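OmpA family protein (Klebsiella pneumoniae subsp. pneumoniae, PDB 7RJJ) probably binds the peptide stems of peptidoglycan through its periplasmic OmpA-like domain, here holding D-alanine, and so probably tethers the outer membrane to the cell wall. Local coordinates at residues R67-S70 with V71-W74. Numbering follows the deposited sequence.
With DAL (D-alanine), chain C.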
loop_
_atom_site.group_PDB
_atom_site.type_symbol
_atom_site.label_atom_id
_atom_site.label_comp_id
_atom_site.label_asym_id
_atom_site.label_seq_id
_atom_site.Cartn_x
_atom_site.Cartn_y
_atom_site.Cartn_z
ATOM N N ARG A 67 -3.046 3.626 5.858
ATOM C CA ARG A 67 -3.376 3.199 4.475
ATOM C C ARG A 67 -2.780 1.814 4.234
ATOM O O ARG A 67 -3.451 0.992 3.599
ATOM C CB ARG A 67 -2.858 4.220 3.464
ATOM C CG ARG A 67 -3.698 5.492 3.441
ATOM C CD ARG A 67 -3.120 6.615 2.609
ATOM N NE ARG A 67 -4.159 7.636 2.493
ATOM C CZ ARG A 67 -3.997 8.877 2.041
ATOM N NH1 ARG A 67 -2.804 9.313 1.654
ATOM N NH2 ARG A 67 -5.052 9.671 1.983
ATOM N N ALA A 68 -1.550 1.607 4.697
ATOM C CA ALA A 68 -0.902 0.287 4.545
ATOM C C ALA A 68 -1.719 -0.732 5.345
ATOM O O ALA A 68 -1.976 -1.807 4.821
ATOM C CB ALA A 68 0.528 0.357 5.015
ATOM N N GLU A 69 -2.226 -0.336 6.511
ATOM C CA GLU A 69 -3.040 -1.274 7.337
ATOM C C GLU A 69 -4.371 -1.601 6.637
ATOM O O GLU A 69 -4.809 -2.753 6.763
ATOM C CB GLU A 69 -3.263 -0.703 8.733
ATOM C CG GLU A 69 -1.986 -0.648 9.550
ATOM C CD GLU A 69 -2.119 0.089 10.870
ATOM O OE1 GLU A 69 -3.159 0.741 11.084
ATOM O OE2 GLU A 69 -1.173 0.028 11.673
ATOM N N SER A 70 -4.999 -0.631 5.961
ATOM C CA SER A 70 -6.282 -0.895 5.243
ATOM C C SER A 70 -6.060 -1.956 4.154
ATOM O O SER A 70 -6.913 -2.848 4.013
ATOM C CB SER A 70 -6.882 0.358 4.654
ATOM O OG SER A 70 -7.329 1.249 5.666
ATOM N N VAL A 71 -4.974 -1.825 3.386
ATOM C CA VAL A 71 -4.628 -2.798 2.306
ATOM C C VAL A 71 -4.265 -4.139 2.949
ATOM O O VAL A 71 -4.792 -5.159 2.483
ATOM C CB VAL A 71 -3.523 -2.240 1.391
ATOM C CG1 VAL A 71 -2.991 -3.277 0.422
ATOM C CG2 VAL A 71 -4.007 -1.018 0.630
ATOM N N ARG A 72 -3.452 -4.133 4.008
ATOM C CA ARG A 72 -3.121 -5.407 4.700
ATOM C C ARG A 72 -4.432 -6.087 5.108
ATOM O O ARG A 72 -4.635 -7.267 4.746
ATOM C CB ARG A 72 -2.261 -5.172 5.950
ATOM C CG ARG A 72 -2.060 -6.409 6.815
ATOM C CD ARG A 72 -1.591 -6.049 8.207
ATOM N NE ARG A 72 -2.636 -5.313 8.906
ATOM C CZ ARG A 72 -2.447 -4.522 9.950
ATOM N NH1 ARG A 72 -1.233 -4.322 10.429
ATOM N NH2 ARG A 72 -3.477 -3.887 10.481
ATOM N N ASP A 73 -5.312 -5.337 5.769
ATOM C CA ASP A 73 -6.602 -5.885 6.274
ATOM C C ASP A 73 -7.425 -6.472 5.120
ATOM O O ASP A 73 -8.027 -7.547 5.308
ATOM C CB ASP A 73 -7.432 -4.821 6.999
ATOM C CG ASP A 73 -6.873 -4.333 8.323
ATOM O OD1 ASP A 73 -5.801 -4.818 8.738
ATOM O OD2 ASP A 73 -7.536 -3.458 8.934
ATOM N N TRP A 74 -7.444 -5.799 3.967
ATOM C CA TRP A 74 -8.229 -6.330 2.822
ATOM C C TRP A 74 -7.620 -7.652 2.352
ATOM O O TRP A 74 -8.328 -8.645 2.177
ATOM C CB TRP A 74 -8.293 -5.306 1.687
ATOM C CG TRP A 74 -9.237 -5.682 0.586
ATOM C CD1 TRP A 74 -10.532 -5.275 0.445
ATOM C CD2 TRP A 74 -8.961 -6.542 -0.535
ATOM N NE1 TRP A 74 -11.073 -5.799 -0.696
ATOM C CE2 TRP A 74 -10.141 -6.600 -1.307
ATOM C CE3 TRP A 74 -7.845 -7.271 -0.959
ATOM C CZ2 TRP A 74 -10.225 -7.350 -2.481
ATOM C CZ3 TRP A 74 -7.928 -8.010 -2.120
ATOM C CH2 TRP A 74 -9.105 -8.050 -2.867
HETATM N N DAL C . -1.767 14.649 2.744
HETATM C CA DAL C . -3.218 14.381 2.506
HETATM C CB DAL C . -4.004 14.662 3.760
HETATM C C DAL C . -3.409 12.936 2.026
HETATM O O DAL C . -4.519 12.406 2.051
HETATM O OXT DAL C . -2.473 12.268 1.578
HETATM O O HOH W 1 -0.824 -2.608 12.423
#
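The side chains of Glu69 and Arg72, three residues apart on helix 57-77, lie side by side and point the same way; the helix links the strands of a beta-alpha-beta unit in the OmpA-like peptidoglycan-binding domain. The guanidinium of Arg72 lays one face against the aliphatic base of Glu69, with NH2 3.6 Å from Glu69 CB, and its plane lies only 20° from that of the carboxylate. The two charged ends stop short of a salt bridge; a water joins them instead, donating to Glu69 OE2 and accepting from Arg72 NH1. Long, flexible chains suit this partly exposed flank, where methylenes pack while the charges reach water. A bend at chi3 (66°) folds the guanidinium of Arg72 back over Glu69 and turns its NE/NH2 edge to Asp73.

Backbone hydrogen bonds between residues four apart hold the turns, among them Asp73 N to Glu69 O at 2.8 Å. On the inner flank, small Ala68 and branched Val71 fit against the sheet, Ala68 on Val88 and Val71 on Val112 and Ile114, while the large side chain of Trp74 packs on Leu30, Val31 and Leu34 of helix 27-38. The short hydroxyl of Ser70 hydrogen-bonds the Trp20 carbonyl close to the helix surface. Arg67, extended from CG to NE, carries its charge to the ligand: NH1 and NH2 take separate carboxylate oxygens of D-alanine, and the carbonyls of His50 and Lys19 help fix the group's rotation. Back on the outer flank, Asp73 OD1 lies within 1° of the guanidinium plane of Arg72 and accepts hydrogen bonds from both NE (3.2 Å) and NH2 (3.1 Å), a side-on salt bridge.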